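Local coordinates for protein catalase (Bacillus pumilus, PDB 4QOL) that breaks down hydrogen peroxide to water and oxygen at a heme and also shows peroxidase-like reactivity toward phenolic substrates, at residues Met177-Phe182 and Glu468-Arg473; Pro281-Ser286 and Phe422-Glu427; Ala446-Val451 and Asp476-Asp481. One frame throughout, in Å; residues are numbered along the deposited sequence.

Contact 1 (Met177-Phe182 and Glu468-Arg473); sequences MLTWLF and EDYGQR
Y470 reaches from helix 468-478 to T179 on helix 175-181. The catalase fold ends in a bundle of four helices, and this contact ties the last of them to the heme-bearing catalase region. The CA atoms of T179 and Y470 are 9.8 Å apart, so the tyrosine side chain spans the distance between the helices.

One hydrogen bond carries the polar part. Y470 OH donates to T179 OG1 over 2.8 Å. T179 OG1 also bonds to T175 O one turn earlier in its own helix, so both partners of this bridge are buried yet satisfied.

The apolar part is small. T179 CG2 comes within 3.9 Å of Y470 CE2. The ring leaves its helix with CG opposite the backbone N (chi1 -174°), which sends it toward T179. Y429 stacks on the ring, and L440 of helix 434-448 also touches Y470. A phenylalanine in place of Y470 would probably leave T179 OG1 without its donor from the last helix.

T179 OG1 lies in the plane of the ring, at its edge, 3.4 Å from Y470 CE2.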
loop_
_atom_site.group_PDB
_atom_site.type_symbol
_atom_site.label_atom_id
_atom_site.label_comp_id
_atom_site.label_asym_id
_atom_site.label_seq_id
_atom_site.Cartn_x
_atom_site.Cartn_y
_atom_site.Cartn_z
ATOM N N MET A 177 25.615 -25.108 12.738
ATOM C CA MET A 177 25.582 -23.684 12.669
ATOM C C MET A 177 25.934 -23.005 13.982
ATOM O O MET A 177 26.680 -22.013 14.007
ATOM C CB MET A 177 24.231 -23.192 12.187
ATOM C CG MET A 177 24.129 -21.685 12.097
ATOM S SD MET A 177 25.096 -21.091 10.698
ATOM C CE MET A 177 24.307 -19.493 10.391
ATOM N N LEU A 178 25.349 -23.508 15.040
ATOM C CA LEU A 178 25.548 -22.868 16.349
ATOM C C LEU A 178 27.011 -22.981 16.791
ATOM O O LEU A 178 27.590 -22.131 17.483
ATOM C CB LEU A 178 24.648 -23.490 17.363
ATOM C CG LEU A 178 23.164 -23.268 17.078
ATOM C CD1 LEU A 178 22.307 -24.075 18.043
ATOM C CD2 LEU A 178 22.833 -21.796 17.250
ATOM N N THR A 179 27.673 -24.042 16.342
ATOM C CA THR A 179 29.103 -24.216 16.602
ATOM C C THR A 179 30.015 -23.199 15.880
ATOM O O THR A 179 31.112 -22.882 16.383
ATOM C CB THR A 179 29.524 -25.667 16.268
ATOM O OG1 THR A 179 28.695 -26.562 17.038
ATOM C CG2 THR A 179 30.981 -25.927 16.541
ATOM N N TRP A 180 29.547 -22.649 14.742
ATOM C CA TRP A 180 30.182 -21.500 14.128
ATOM C C TRP A 180 29.756 -20.158 14.718
ATOM O O TRP A 180 30.589 -19.326 14.987
ATOM C CB TRP A 180 29.851 -21.460 12.593
ATOM C CG TRP A 180 30.479 -22.437 11.751
ATOM C CD1 TRP A 180 30.191 -23.781 11.663
ATOM C CD2 TRP A 180 31.478 -22.192 10.750
ATOM N NE1 TRP A 180 30.908 -24.330 10.702
ATOM C CE2 TRP A 180 31.742 -23.406 10.138
ATOM C CE3 TRP A 180 32.208 -21.079 10.365
ATOM C CZ2 TRP A 180 32.684 -23.555 9.099
ATOM C CZ3 TRP A 180 33.156 -21.239 9.332
ATOM C CH2 TRP A 180 33.371 -22.442 8.731
ATOM N N LEU A 181 28.447 -19.981 14.881
ATOM C CA LEU A 181 27.865 -18.719 15.360
ATOM C C LEU A 181 28.354 -18.342 16.756
ATOM O O LEU A 181 28.470 -17.139 17.054
ATOM C CB LEU A 181 26.358 -18.827 15.386
ATOM C CG LEU A 181 25.611 -17.529 15.698
ATOM C CD1 LEU A 181 25.945 -16.396 14.738
ATOM C CD2 LEU A 181 24.085 -17.796 15.705
ATOM N N PHE A 182 28.651 -19.341 17.624
ATOM C CA PHE A 182 29.103 -18.967 18.974
ATOM C C PHE A 182 30.617 -19.045 19.113
ATOM O O PHE A 182 31.134 -18.808 20.191
ATOM C CB PHE A 182 28.343 -19.764 20.035
ATOM C CG PHE A 182 26.981 -19.270 20.253
ATOM C CD1 PHE A 182 26.748 -18.265 21.165
ATOM C CD2 PHE A 182 25.922 -19.727 19.504
ATOM C CE1 PHE A 182 25.487 -17.748 21.344
ATOM C CE2 PHE A 182 24.630 -19.222 19.714
ATOM C CZ PHE A 182 24.412 -18.264 20.655
ATOM N N GLU A 468 32.234 -35.293 22.608
ATOM C CA GLU A 468 32.051 -35.472 24.071
ATOM C C GLU A 468 32.781 -34.431 24.891
ATOM O O GLU A 468 32.269 -34.059 25.929
ATOM C CB GLU A 468 32.509 -36.841 24.621
ATOM C CG GLU A 468 33.883 -37.374 24.197
ATOM C CD GLU A 468 34.206 -38.740 24.842
ATOM O OE1 GLU A 468 33.615 -39.072 25.906
ATOM O OE2 GLU A 468 35.057 -39.492 24.302
ATOM N N ASP A 469 33.958 -33.974 24.432
ATOM C CA ASP A 469 34.712 -32.923 25.116
ATOM C C ASP A 469 33.958 -31.560 25.064
ATOM O O ASP A 469 33.811 -30.884 26.080
ATOM C CB ASP A 469 36.111 -32.766 24.505
ATOM C CG ASP A 469 36.982 -31.723 25.238
ATOM O OD1 ASP A 469 37.318 -31.930 26.455
ATOM O OD2 ASP A 469 37.392 -30.693 24.615
ATOM N N TYR A 470 33.457 -31.223 23.863
ATOM C CA TYR A 470 32.602 -30.051 23.657
ATOM C C TYR A 470 31.474 -30.067 24.673
ATOM O O TYR A 470 31.299 -29.115 25.431
ATOM C CB TYR A 470 32.117 -30.170 22.204
ATOM C CG TYR A 470 31.292 -29.013 21.588
ATOM C CD1 TYR A 470 31.059 -27.820 22.258
ATOM C CD2 TYR A 470 30.835 -29.131 20.270
ATOM C CE1 TYR A 470 30.334 -26.818 21.688
ATOM C CE2 TYR A 470 30.120 -28.115 19.681
ATOM C CZ TYR A 470 29.877 -26.956 20.384
ATOM O OH TYR A 470 29.189 -25.911 19.747
ATOM N N GLY A 471 30.661 -31.120 24.659
ATOM C CA GLY A 471 29.496 -31.178 25.567
ATOM C C GLY A 471 29.826 -31.183 27.032
ATOM O O GLY A 471 29.190 -30.483 27.828
ATOM N N GLN A 472 30.863 -31.960 27.403
ATOM C CA GLN A 472 31.287 -31.993 28.828
ATOM C C GLN A 472 31.828 -30.658 29.339
ATOM O O GLN A 472 31.490 -30.264 30.462
ATOM C CB GLN A 472 32.324 -33.126 29.028
ATOM C CG GLN A 472 32.649 -33.328 30.512
ATOM C CD GLN A 472 31.450 -33.857 31.278
ATOM O OE1 GLN A 472 31.003 -34.994 31.032
ATOM N NE2 GLN A 472 30.951 -33.081 32.239
ATOM N N ARG A 473 32.645 -29.972 28.542
ATOM C CA ARG A 473 33.158 -28.657 28.856
ATOM C C ARG A 473 32.033 -27.671 29.057
ATOM O O ARG A 473 32.068 -26.839 29.969
ATOM C CB ARG A 473 34.131 -28.142 27.778
ATOM C CG ARG A 473 35.493 -28.800 27.871
ATOM C CD ARG A 473 36.458 -28.452 26.752
ATOM N NE ARG A 473 36.981 -27.111 26.856
ATOM C CZ ARG A 473 38.114 -26.700 26.283
ATOM N NH1 ARG A 473 38.847 -27.501 25.545
ATOM N NH2 ARG A 473 38.491 -25.444 26.423
#

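Contact 2 (Pro281-Ser286 and Phe422-Glu427); sequences PTKTWS and FKQAGE
Q424 turns its CG opposite its own carbonyl carbon (chi1 -68°) and then runs extended (chi2 -161°), which carries its amide from helix 423-431 to the backbone of T284. There it makes two hydrogen bonds to one residue. T284 N donates to Q424 OE1 over 2.8 Å, in the carbonyl plane and on a lone pair. Q424 NE2 donates back to T284 O over 2.9 Å. That NE2 bond lies close to the amide plane of Q424, though the donor is tilted from the plane of the T284 carbonyl. The pair fixes the rotation of the amide and satisfies both polar groups of the T284 backbone.

K283 packs against the same amide. Its CD sits 3.6 Å from Q424 CD, and its CA is 3.2 Å from Q424 OE1. The lysine chain bends, and NZ reaches T282 OG1 at 3.1 Å. K283 NZ also bonds to P419 O and N420 O and pairs with D280, which T282 OG1 bonds as well.

The amide of Q424 takes the N-H and C=O of T284 together, much as a neighbouring strand would. Here it joins the irregular loop between strands 258-267 and 293-302 of the catalase barrel to the start of the C-terminal helices.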
loop_
_atom_site.group_PDB
_atom_site.type_symbol
_atom_site.label_atom_id
_atom_site.label_comp_id
_atom_site.label_asym_id
_atom_site.label_seq_id
_atom_site.Cartn_x
_atom_site.Cartn_y
_atom_site.Cartn_z
ATOM N N PRO A 281 22.008 -27.746 3.527
ATOM C CA PRO A 281 22.757 -26.511 3.817
ATOM C C PRO A 281 23.223 -26.391 5.290
ATOM O O PRO A 281 23.844 -25.411 5.608
ATOM C CB PRO A 281 21.753 -25.428 3.467
ATOM C CG PRO A 281 20.443 -26.031 3.858
ATOM C CD PRO A 281 20.565 -27.522 3.508
ATOM N N THR A 282 23.005 -27.413 6.100
ATOM C CA THR A 282 23.656 -27.554 7.377
ATOM C C THR A 282 25.025 -28.250 7.257
ATOM O O THR A 282 25.704 -28.433 8.254
ATOM C CB THR A 282 22.842 -28.321 8.429
ATOM O OG1 THR A 282 22.754 -29.705 8.049
ATOM C CG2 THR A 282 21.502 -27.692 8.631
ATOM N N LYS A 283 25.451 -28.584 6.016
ATOM C CA LYS A 283 26.708 -29.263 5.742
ATOM C C LYS A 283 27.639 -28.378 4.929
ATOM O O LYS A 283 27.198 -27.693 3.988
ATOM C CB LYS A 283 26.462 -30.554 4.923
ATOM C CG LYS A 283 25.510 -31.524 5.568
ATOM C CD LYS A 283 26.151 -32.175 6.790
ATOM C CE LYS A 283 25.253 -33.163 7.504
ATOM N NZ LYS A 283 24.166 -32.469 8.251
ATOM N N THR A 284 28.935 -28.513 5.169
ATOM C CA THR A 284 30.004 -28.073 4.253
ATOM C C THR A 284 30.591 -29.276 3.518
ATOM O O THR A 284 30.307 -30.446 3.848
ATOM C CB THR A 284 31.139 -27.381 4.975
ATOM O OG1 THR A 284 31.670 -28.233 6.002
ATOM C CG2 THR A 284 30.643 -26.086 5.605
ATOM N N TRP A 285 31.363 -28.957 2.479
ATOM C CA TRP A 285 32.139 -29.970 1.784
ATOM C C TRP A 285 33.573 -29.837 2.191
ATOM O O TRP A 285 34.147 -28.732 2.203
ATOM C CB TRP A 285 32.056 -29.771 0.241
ATOM C CG TRP A 285 30.732 -29.837 -0.396
ATOM C CD1 TRP A 285 29.580 -30.342 0.092
ATOM C CD2 TRP A 285 30.469 -29.461 -1.771
ATOM N NE1 TRP A 285 28.580 -30.250 -0.872
ATOM C CE2 TRP A 285 29.114 -29.725 -2.037
ATOM C CE3 TRP A 285 31.272 -28.904 -2.788
ATOM C CZ2 TRP A 285 28.493 -29.410 -3.295
ATOM C CZ3 TRP A 285 30.712 -28.610 -3.988
ATOM C CH2 TRP A 285 29.319 -28.875 -4.264
ATOM N N SER A 286 34.221 -30.994 2.320
ATOM C CA SER A 286 35.657 -31.015 2.604
ATOM C C SER A 286 36.486 -30.266 1.599
ATOM O O SER A 286 36.347 -30.506 0.399
ATOM C CB SER A 286 36.150 -32.459 2.668
ATOM O OG SER A 286 37.569 -32.458 2.691
ATOM N N PHE A 422 25.041 -34.253 13.713
ATOM C CA PHE A 422 26.117 -33.980 14.696
ATOM C C PHE A 422 27.557 -34.106 14.228
ATOM O O PHE A 422 28.446 -33.505 14.817
ATOM C CB PHE A 422 25.895 -34.781 15.974
ATOM C CG PHE A 422 24.524 -34.697 16.491
ATOM C CD1 PHE A 422 24.095 -33.543 17.126
ATOM C CD2 PHE A 422 23.601 -35.715 16.302
ATOM C CE1 PHE A 422 22.829 -33.437 17.626
ATOM C CE2 PHE A 422 22.292 -35.589 16.756
ATOM C CZ PHE A 422 21.899 -34.423 17.414
ATOM N N LYS A 423 27.805 -34.860 13.154
ATOM C CA LYS A 423 29.146 -35.152 12.783
ATOM C C LYS A 423 29.999 -33.949 12.432
ATOM O O LYS A 423 31.086 -33.792 12.949
ATOM C CB LYS A 423 29.169 -36.173 11.627
ATOM C CG LYS A 423 30.584 -36.508 11.217
ATOM C CD LYS A 423 30.666 -37.730 10.298
ATOM C CE LYS A 423 31.970 -37.691 9.522
ATOM N NZ LYS A 423 32.125 -38.891 8.647
ATOM N N GLN A 424 29.522 -33.110 11.508
ATOM C CA GLN A 424 30.318 -31.951 11.118
ATOM C C GLN A 424 30.482 -30.925 12.226
ATOM O O GLN A 424 31.487 -30.212 12.240
ATOM C CB GLN A 424 29.694 -31.300 9.866
ATOM C CG GLN A 424 29.804 -32.180 8.638
ATOM C CD GLN A 424 29.624 -31.408 7.359
ATOM O OE1 GLN A 424 29.259 -30.234 7.375
ATOM N NE2 GLN A 424 29.976 -32.039 6.203
ATOM N N ALA A 425 29.514 -30.812 13.141
ATOM C CA ALA A 425 29.651 -29.930 14.312
ATOM C C ALA A 425 30.845 -30.397 15.150
ATOM O O ALA A 425 31.591 -29.566 15.642
ATOM C CB ALA A 425 28.407 -29.929 15.141
ATOM N N GLY A 426 30.981 -31.691 15.303
ATOM C CA GLY A 426 32.124 -32.243 16.055
ATOM C C GLY A 426 33.424 -31.950 15.308
ATOM O O GLY A 426 34.451 -31.649 15.935
ATOM N N GLU A 427 33.419 -32.098 13.975
ATOM C CA GLU A 427 34.618 -31.813 13.201
ATOM C C GLU A 427 35.024 -30.378 13.286
ATOM O O GLU A 427 36.211 -30.063 13.436
ATOM C CB GLU A 427 34.419 -32.257 11.717
ATOM C CG GLU A 427 34.203 -33.751 11.564
ATOM C CD GLU A 427 33.781 -34.199 10.176
ATOM O OE1 GLU A 427 34.062 -35.391 9.841
ATOM O OE2 GLU A 427 33.093 -33.455 9.402
#

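Contact 3 (Ala446-Val451 and Asp476-Asp481); sequences ADLKGV and DSLGVD
L478 pushes both of its methyl groups against the end of helix 434-448, and these make the tight part of the contact. CD2 lies 3.6 Å from K449 CA and 3.7 Å from K449 N, so it rests on the main chain at K449. CD1 lies 4.0 Å from L448 CB. L478 CD2 is also within 4.1 Å of that CB, so both methyls lie by L448 CB, and CD2 reaches on to K449. With CG opposite the carbonyl carbon (chi1 -72°), L478 presents its forked end to the turn. No hydrogen bond crosses between the two segments.

The other side is looser and faces solvent. Of the K449 side chain, only CB comes near, 4.0 Å from L478 CD2. The rest of its side chain leads away from L478, and K449 is exposed. L448 to V451 form a type I beta turn, closed by V451 N to L448 O at 3.1 Å. Helix 468-478 finishes in a Schellman motif. Its G479 is exposed and takes a positive phi (69°), a conformation that glycine adopts easily.

The contact joins two helix ends of the C-terminal helical region. S477 OG bonds to T445 OG1, a second tie between the same two helices, and L478 also touches T445. Helix 453-466 packs on both segments, A459 on L448 and I460 on V480. W165 of helix 161-169 also touches L448, and P161 and D162 touch V451.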
loop_
_atom_site.group_PDB
_atom_site.type_symbol
_atom_site.label_atom_id
_atom_site.label_comp_id
_atom_site.label_asym_id
_atom_site.label_seq_id
_atom_site.Cartn_x
_atom_site.Cartn_y
_atom_site.Cartn_z
ATOM N N ALA A 446 27.528 -17.933 28.388
ATOM C CA ALA A 446 26.897 -16.648 28.646
ATOM C C ALA A 446 25.478 -16.596 28.086
ATOM O O ALA A 446 24.620 -15.935 28.626
ATOM C CB ALA A 446 27.725 -15.513 28.076
ATOM N N ASP A 447 25.283 -17.263 26.939
ATOM C CA ASP A 447 23.982 -17.312 26.308
ATOM C C ASP A 447 22.975 -18.251 26.928
ATOM O O ASP A 447 21.761 -17.993 26.900
ATOM C CB ASP A 447 24.162 -17.681 24.813
ATOM C CG ASP A 447 23.314 -16.793 23.881
ATOM O OD1 ASP A 447 23.501 -15.564 23.930
ATOM O OD2 ASP A 447 22.397 -17.333 23.242
ATOM N N LEU A 448 23.481 -19.373 27.463
ATOM C CA LEU A 448 22.639 -20.458 27.961
ATOM C C LEU A 448 22.311 -20.335 29.457
ATOM O O LEU A 448 21.403 -20.995 29.946
ATOM C CB LEU A 448 23.327 -21.796 27.712
ATOM C CG LEU A 448 23.109 -22.310 26.273
ATOM C CD1 LEU A 448 24.104 -23.353 25.915
ATOM C CD2 LEU A 448 21.716 -22.905 26.084
ATOM N N LYS A 449 23.136 -19.621 30.172
ATOM C CA LYS A 449 23.096 -19.692 31.667
ATOM C C LYS A 449 21.760 -19.330 32.248
ATOM O O LYS A 449 21.382 -19.857 33.288
ATOM C CB LYS A 449 24.181 -18.835 32.246
ATOM C CG LYS A 449 23.977 -17.380 31.957
ATOM C CD LYS A 449 25.059 -16.541 32.627
ATOM C CE LYS A 449 24.657 -15.077 32.703
ATOM N NZ LYS A 449 25.866 -14.222 32.522
ATOM N N GLY A 450 20.976 -18.500 31.582
ATOM C CA GLY A 450 19.608 -18.165 32.070
ATOM C C GLY A 450 18.409 -18.886 31.477
ATOM O O GLY A 450 17.245 -18.591 31.829
ATOM N N VAL A 451 18.641 -19.831 30.586
ATOM C CA VAL A 451 17.531 -20.490 29.915
ATOM C C VAL A 451 16.984 -21.639 30.759
ATOM O O VAL A 451 17.661 -22.155 31.657
ATOM C CB VAL A 451 17.899 -21.001 28.494
ATOM C CG1 VAL A 451 18.720 -19.966 27.744
ATOM C CG2 VAL A 451 18.536 -22.346 28.493
ATOM N N ASP A 476 30.152 -28.415 32.256
ATOM C CA ASP A 476 30.976 -28.026 33.389
ATOM C C ASP A 476 30.855 -26.540 33.624
ATOM O O ASP A 476 30.660 -26.065 34.749
ATOM C CB ASP A 476 32.445 -28.388 33.118
ATOM C CG ASP A 476 32.720 -29.913 33.171
ATOM O OD1 ASP A 476 31.837 -30.719 33.567
ATOM O OD2 ASP A 476 33.871 -30.292 32.879
ATOM N N SER A 477 30.966 -25.778 32.537
ATOM C CA SER A 477 30.983 -24.311 32.613
ATOM C C SER A 477 29.611 -23.773 33.076
ATOM O O SER A 477 29.504 -22.815 33.851
ATOM C CB SER A 477 31.455 -23.783 31.252
ATOM O OG SER A 477 31.425 -22.367 31.217
ATOM N N LEU A 478 28.547 -24.474 32.693
ATOM C CA LEU A 478 27.189 -24.187 33.168
ATOM C C LEU A 478 26.794 -24.735 34.571
ATOM O O LEU A 478 25.678 -24.456 35.042
ATOM C CB LEU A 478 26.161 -24.628 32.104
ATOM C CG LEU A 478 26.092 -23.769 30.859
ATOM C CD1 LEU A 478 25.358 -24.552 29.770
ATOM C CD2 LEU A 478 25.439 -22.405 31.116
ATOM N N GLY A 479 27.651 -25.579 35.178
ATOM C CA GLY A 479 27.334 -26.241 36.435
ATOM C C GLY A 479 26.231 -27.293 36.296
ATOM O O GLY A 479 25.511 -27.517 37.251
ATOM N N VAL A 480 26.086 -27.901 35.118
ATOM C CA VAL A 480 25.071 -28.922 34.906
ATOM C C VAL A 480 25.664 -30.311 34.942
ATOM O O VAL A 480 26.704 -30.629 34.306
ATOM C CB VAL A 480 24.371 -28.774 33.530
ATOM C CG1 VAL A 480 23.336 -29.867 33.339
ATOM C CG2 VAL A 480 23.697 -27.440 33.498
ATOM N N ASP A 481 24.998 -31.128 35.753
ATOM C CA ASP A 481 25.462 -32.511 36.014
ATOM C C ASP A 481 24.864 -33.405 34.986
ATOM O O ASP A 481 23.645 -33.592 34.976
ATOM C CB ASP A 481 25.000 -32.931 37.419
ATOM C CG ASP A 481 25.343 -34.373 37.748
ATOM O OD1 ASP A 481 25.938 -35.089 36.929
ATOM O OD2 ASP A 481 24.992 -34.780 38.886
#

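How the contacts relate
Contact 1 is buried, while contacts 2 and 3 are partly buried. Contact 3 lies farthest from the centre of the chain, and one of its touching residues, K449, is exposed. Contacts 1 and 2 each join the catalase region to the C-terminal helices; contact 3 stays within those helices. Contacts 1 and 3 both use helix 468-478, one near its start and the other at its end. The three differ in chemistry: contact 1 is a hydroxyl pair, contact 2 an amide on a loop backbone, contact 3 leucine methyls on a helix end. T179 CG2 touches A425 O, and F182 CZ lies near D447 OD2, so contact 1 bridges the other two, which do not touch.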